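Local coordinates for protein phosphatase (Thermotoga maritima, PDB 1NF2) that probably acts as a magnesium-dependent phosphatase of the haloacid dehalogenase family, with a separate substrate-binding domain set over its catalytic core, at residues 175-178 / 182-185; 63-68 / 106-111. All coordinates share one frame; numbering follows the deposited sequence.

Contact 1. Residues 175-178 / 182-185; sequences FKSF and LEIV
Phe175 and Glu183 pair across a beta hairpin whose two strands, 172-178 and 181-186, form one margin of the six-stranded sheet in the substrate-binding domain. They are an antiparallel hydrogen-bonded pair: Phe175 N donates to Glu183 O at 2.9 Å, and Glu183 N returns a nearly straight bond (172°) to Phe175 O at 2.7 Å. The close packing is here and on the face toward helix 154-168. On that face the bent Lys176 chain crosses Leu182 at about a right angle, CD lying 4.1 Å from Leu182 CG, and its NZ ends in a salt bridge to Asp158 of the helix. On the other face Phe175 and Glu183 run side by side. With CG of Phe175 between its backbone N and carbonyl carbon (chi1 69°), the ring swings over its neighbour, so that Glu183 CB sits over one face, 4.0 Å from CE1. Farther out, ring and carboxylate planes are 40° apart and Phe175 CZ approaches Glu183 CD to 4.0 Å, while OE1 pairs with Lys147. With an alanine here in place of Glu183, Lys147 would probably lose its charged mate and the outer part of the Phe175 ring its companion. The hairpin is looser toward its turn: Ser177 and Phe178 both face Tyr181 in a classic beta bulge, Ser177 OG makes a weak bond to Tyr181 O, and the exposed Phe178 is poorly ordered. At the end away from the turn, Val185 CG2 meets the Phe175 ring near its plane, 4.0 Å from CE1.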
loop_
_atom_site.group_PDB
_atom_site.type_symbol
_atom_site.label_atom_id
_atom_site.label_comp_id
_atom_site.label_asym_id
_atom_site.label_seq_id
_atom_site.Cartn_x
_atom_site.Cartn_y
_atom_site.Cartn_z
ATOM N N PHE A 175 10.742 -2.252 -10.114
ATOM C CA PHE A 175 9.920 -3.349 -10.623
ATOM C C PHE A 175 8.708 -2.881 -11.417
ATOM O O PHE A 175 8.241 -1.751 -11.266
ATOM C CB PHE A 175 9.445 -4.252 -9.470
ATOM C CG PHE A 175 8.442 -3.598 -8.553
ATOM C CD1 PHE A 175 8.842 -2.632 -7.633
ATOM C CD2 PHE A 175 7.091 -3.923 -8.634
ATOM C CE1 PHE A 175 7.908 -1.991 -6.804
ATOM C CE2 PHE A 175 6.148 -3.289 -7.815
ATOM C CZ PHE A 175 6.559 -2.321 -6.897
ATOM N N LYS A 176 8.216 -3.766 -12.275
ATOM C CA LYS A 176 7.046 -3.479 -13.090
ATOM C C LYS A 176 5.832 -3.793 -12.227
ATOM O O LYS A 176 5.757 -4.868 -11.628
ATOM C CB LYS A 176 7.033 -4.375 -14.331
ATOM C CG LYS A 176 8.182 -4.146 -15.299
ATOM C CD LYS A 176 7.937 -2.942 -16.189
ATOM C CE LYS A 176 6.710 -3.145 -17.073
ATOM N NZ LYS A 176 6.800 -4.379 -17.902
ATOM N N SER A 177 4.895 -2.856 -12.139
ATOM C CA SER A 177 3.690 -3.091 -11.350
ATOM C C SER A 177 2.673 -3.686 -12.312
ATOM O O SER A 177 1.821 -4.488 -11.928
ATOM C CB SER A 177 3.160 -1.784 -10.758
ATOM O OG SER A 177 2.777 -0.876 -11.774
ATOM N N PHE A 178 2.797 -3.281 -13.574
ATOM C CA PHE A 178 1.943 -3.744 -14.657
ATOM C C PHE A 178 2.678 -3.513 -15.974
ATOM O O PHE A 178 3.671 -2.790 -16.019
ATOM C CB PHE A 178 0.603 -2.998 -14.641
ATOM C CG PHE A 178 -0.310 -3.423 -13.524
ATOM C CD1 PHE A 178 -0.662 -4.764 -13.372
ATOM C CD2 PHE A 178 -0.801 -2.495 -12.611
ATOM C CE1 PHE A 178 -1.485 -5.175 -12.324
ATOM C CE2 PHE A 178 -1.626 -2.897 -11.560
ATOM C CZ PHE A 178 -1.968 -4.241 -11.418
ATOM N N LEU A 182 6.268 1.139 -14.443
ATOM C CA LEU A 182 7.551 0.773 -13.839
ATOM C C LEU A 182 7.673 1.608 -12.571
ATOM O O LEU A 182 7.542 2.835 -12.616
ATOM C CB LEU A 182 8.702 1.132 -14.784
ATOM C CG LEU A 182 9.972 0.275 -14.798
ATOM C CD1 LEU A 182 11.080 1.072 -15.473
ATOM C CD2 LEU A 182 10.390 -0.123 -13.395
ATOM N N GLU A 183 7.926 0.951 -11.447
ATOM C CA GLU A 183 8.036 1.661 -10.179
ATOM C C GLU A 183 9.414 1.588 -9.548
ATOM O O GLU A 183 10.095 0.572 -9.643
ATOM C CB GLU A 183 7.030 1.105 -9.168
ATOM C CG GLU A 183 5.572 1.296 -9.530
ATOM C CD GLU A 183 4.638 0.863 -8.400
ATOM O OE1 GLU A 183 4.732 1.431 -7.289
ATOM O OE2 GLU A 183 3.816 -0.047 -8.621
ATOM N N ILE A 184 9.808 2.681 -8.902
ATOM C CA ILE A 184 11.078 2.765 -8.187
ATOM C C ILE A 184 10.696 3.173 -6.773
ATOM O O ILE A 184 10.124 4.247 -6.572
ATOM C CB ILE A 184 12.019 3.849 -8.767
ATOM C CG1 ILE A 184 12.432 3.495 -10.195
ATOM C CG2 ILE A 184 13.265 3.954 -7.912
ATOM C CD1 ILE A 184 11.392 3.770 -11.213
ATOM N N VAL A 185 11.011 2.327 -5.795
ATOM C CA VAL A 185 10.660 2.612 -4.405
ATOM C C VAL A 185 11.801 2.387 -3.414
ATOM O O VAL A 185 12.803 1.735 -3.734
ATOM C CB VAL A 185 9.458 1.742 -3.967
ATOM C CG1 VAL A 185 8.239 2.060 -4.843
ATOM C CG2 VAL A 185 9.827 0.255 -4.067
#

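Contact 2. Residues 63-68 / 106-111; sequences IAYNGA and IDDVLY
Tyr65 and Asp108 face each other from two tight turns, each running through residues with positive phi, and even their CA atoms, the nearest across the contact, stay 9.6 Å apart. The side chains span that gap. Tyr65 has CG anti to its carbonyl carbon (chi1 -72°), which points the ring at the other turn, and its OH donates to Asp108 OD1 at 2.8 Å. The carboxylate comes in at the ring edge, OD1 close to the ring plane and 3.3 Å from CE2, with the two planes 65° apart. The bond uses the anti lone pair of OD1, the one turned away from OD2. The turn 106-109 is the two-residue type I' bend of a beta hairpin, Asp107 and Asp108 at its corners and Ile106 N bonded to Val109 O at 3.0 Å; it joins strands 102-105 and 110-112 of the substrate-binding domain. Tyr65, by contrast, follows strand 62-64 of the catalytic core sheet, so this bond bridges the HAD-type core and the substrate-binding (cap) domain and would probably have to break if they swung apart. Asp108 reaches the core a second time at the start of helix 45-55, where OD1 also takes the N-H of Leu45 and OD2 a weak bond from Val46 N. Met44 touches both side chains. A water sits beside the pair, accepting from Asp108 N at 2.9 Å and giving a weak hydrogen bond to Tyr65 OH.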
loop_
_atom_site.group_PDB
_atom_site.type_symbol
_atom_site.label_atom_id
_atom_site.label_comp_id
_atom_site.label_asym_id
_atom_site.label_seq_id
_atom_site.Cartn_x
_atom_site.Cartn_y
_atom_site.Cartn_z
ATOM N N ILE A 63 -1.307 1.779 7.295
ATOM C CA ILE A 63 -0.076 1.443 6.592
ATOM C C ILE A 63 -0.398 1.729 5.126
ATOM O O ILE A 63 -1.317 1.138 4.555
ATOM C CB ILE A 63 0.313 -0.050 6.771
ATOM C CG1 ILE A 63 0.638 -0.333 8.244
ATOM C CG2 ILE A 63 1.537 -0.385 5.907
ATOM C CD1 ILE A 63 1.010 -1.769 8.529
ATOM N N ALA A 64 0.346 2.663 4.538
ATOM C CA ALA A 64 0.152 3.083 3.154
ATOM C C ALA A 64 1.429 2.907 2.315
ATOM O O ALA A 64 2.488 2.584 2.852
ATOM C CB ALA A 64 -0.295 4.546 3.134
ATOM N N TYR A 65 1.320 3.114 1.001
ATOM C CA TYR A 65 2.470 2.970 0.103
ATOM C C TYR A 65 3.201 1.653 0.341
ATOM O O TYR A 65 4.431 1.595 0.288
ATOM C CB TYR A 65 3.454 4.130 0.294
ATOM C CG TYR A 65 2.966 5.455 -0.253
ATOM C CD1 TYR A 65 2.983 5.719 -1.621
ATOM C CD2 TYR A 65 2.493 6.446 0.602
ATOM C CE1 TYR A 65 2.542 6.952 -2.126
ATOM C CE2 TYR A 65 2.050 7.671 0.112
ATOM C CZ TYR A 65 2.079 7.920 -1.250
ATOM O OH TYR A 65 1.658 9.142 -1.723
ATOM N N ASN A 66 2.433 0.604 0.624
ATOM C CA ASN A 66 2.991 -0.727 0.848
ATOM C C ASN A 66 4.092 -0.793 1.916
ATOM O O ASN A 66 5.072 -1.531 1.774
ATOM C CB ASN A 66 3.513 -1.288 -0.480
ATOM C CG ASN A 66 3.865 -2.759 -0.393
ATOM O OD1 ASN A 66 3.109 -3.545 0.166
ATOM N ND2 ASN A 66 5.013 -3.139 -0.954
ATOM N N GLY A 67 3.934 -0.021 2.986
ATOM C CA GLY A 67 4.919 -0.059 4.054
ATOM C C GLY A 67 5.789 1.163 4.283
ATOM O O GLY A 67 6.426 1.264 5.340
ATOM N N ALA A 68 5.818 2.091 3.325
ATOM C CA ALA A 68 6.645 3.290 3.447
ATOM C C ALA A 68 6.067 4.282 4.450
ATOM O O ALA A 68 6.805 5.045 5.078
ATOM C CB ALA A 68 6.817 3.960 2.080
ATOM N N ILE A 106 5.320 12.948 -4.077
ATOM C CA ILE A 106 5.971 13.816 -3.104
ATOM C C ILE A 106 5.024 14.343 -2.037
ATOM O O ILE A 106 4.096 15.094 -2.332
ATOM C CB ILE A 106 6.615 15.018 -3.820
ATOM C CG1 ILE A 106 7.655 14.510 -4.823
ATOM C CG2 ILE A 106 7.220 15.975 -2.805
ATOM C CD1 ILE A 106 8.135 15.572 -5.772
ATOM N N ASP A 107 5.279 13.962 -0.790
ATOM C CA ASP A 107 4.447 14.399 0.322
ATOM C C ASP A 107 2.976 14.104 0.081
ATOM O O ASP A 107 2.110 14.936 0.345
ATOM C CB ASP A 107 4.645 15.891 0.575
ATOM C CG ASP A 107 5.493 16.154 1.795
ATOM O OD1 ASP A 107 4.992 15.915 2.916
ATOM O OD2 ASP A 107 6.658 16.582 1.638
ATOM N N ASP A 108 2.716 12.915 -0.450
ATOM C CA ASP A 108 1.358 12.453 -0.709
ATOM C C ASP A 108 0.616 13.161 -1.838
ATOM O O ASP A 108 -0.603 13.316 -1.785
ATOM C CB ASP A 108 0.543 12.524 0.585
ATOM C CG ASP A 108 -0.381 11.339 0.751
ATOM O OD1 ASP A 108 -0.035 10.246 0.253
ATOM O OD2 ASP A 108 -1.440 11.496 1.390
ATOM N N VAL A 109 1.358 13.584 -2.859
ATOM C CA VAL A 109 0.771 14.240 -4.029
ATOM C C VAL A 109 1.466 13.689 -5.275
ATOM O O VAL A 109 2.693 13.605 -5.321
ATOM C CB VAL A 109 0.956 15.780 -3.988
ATOM C CG1 VAL A 109 0.336 16.416 -5.234
ATOM C CG2 VAL A 109 0.305 16.350 -2.736
ATOM N N LEU A 110 0.684 13.293 -6.273
ATOM C CA LEU A 110 1.255 12.749 -7.499
ATOM C C LEU A 110 1.530 13.897 -8.459
ATOM O O LEU A 110 0.633 14.690 -8.758
ATOM C CB LEU A 110 0.288 11.764 -8.168
ATOM C CG LEU A 110 0.873 10.593 -8.969
ATOM C CD1 LEU A 110 -0.215 10.009 -9.853
ATOM C CD2 LEU A 110 2.044 11.041 -9.816
ATOM N N TYR A 111 2.774 13.986 -8.926
ATOM C CA TYR A 111 3.179 15.025 -9.870
ATOM C C TYR A 111 3.643 14.365 -11.163
ATOM O O TYR A 111 4.152 13.246 -11.150
ATOM C CB TYR A 111 4.344 15.847 -9.311
ATOM C CG TYR A 111 4.015 16.729 -8.131
ATOM C CD1 TYR A 111 3.617 18.050 -8.311
ATOM C CD2 TYR A 111 4.130 16.246 -6.827
ATOM C CE1 TYR A 111 3.349 18.874 -7.219
ATOM C CE2 TYR A 111 3.863 17.058 -5.731
ATOM C CZ TYR A 111 3.475 18.367 -5.932
ATOM O OH TYR A 111 3.218 19.169 -4.842
HETATM O O HOH W 1 4.064 10.390 -1.094
#

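In the fold
Contact 1 lies at the surface and stays inside one domain, whereas contact 2 is partly buried and spans two. They share the six-stranded sheet: contact 1 pairs its edge strand 172-178 with the next strand in, and contact 2 uses the turn leading into strand 110-112, on the other side of that sheet's middle. Their centres are 14 Å apart and they do not touch. Contact 1 is built on main-chain pairing with apolar and charged side chains laid along it, burying 326 Å²; contact 2 has no backbone pairing across it and buries only 86 Å², resting on one phenol-carboxylate bond and a water.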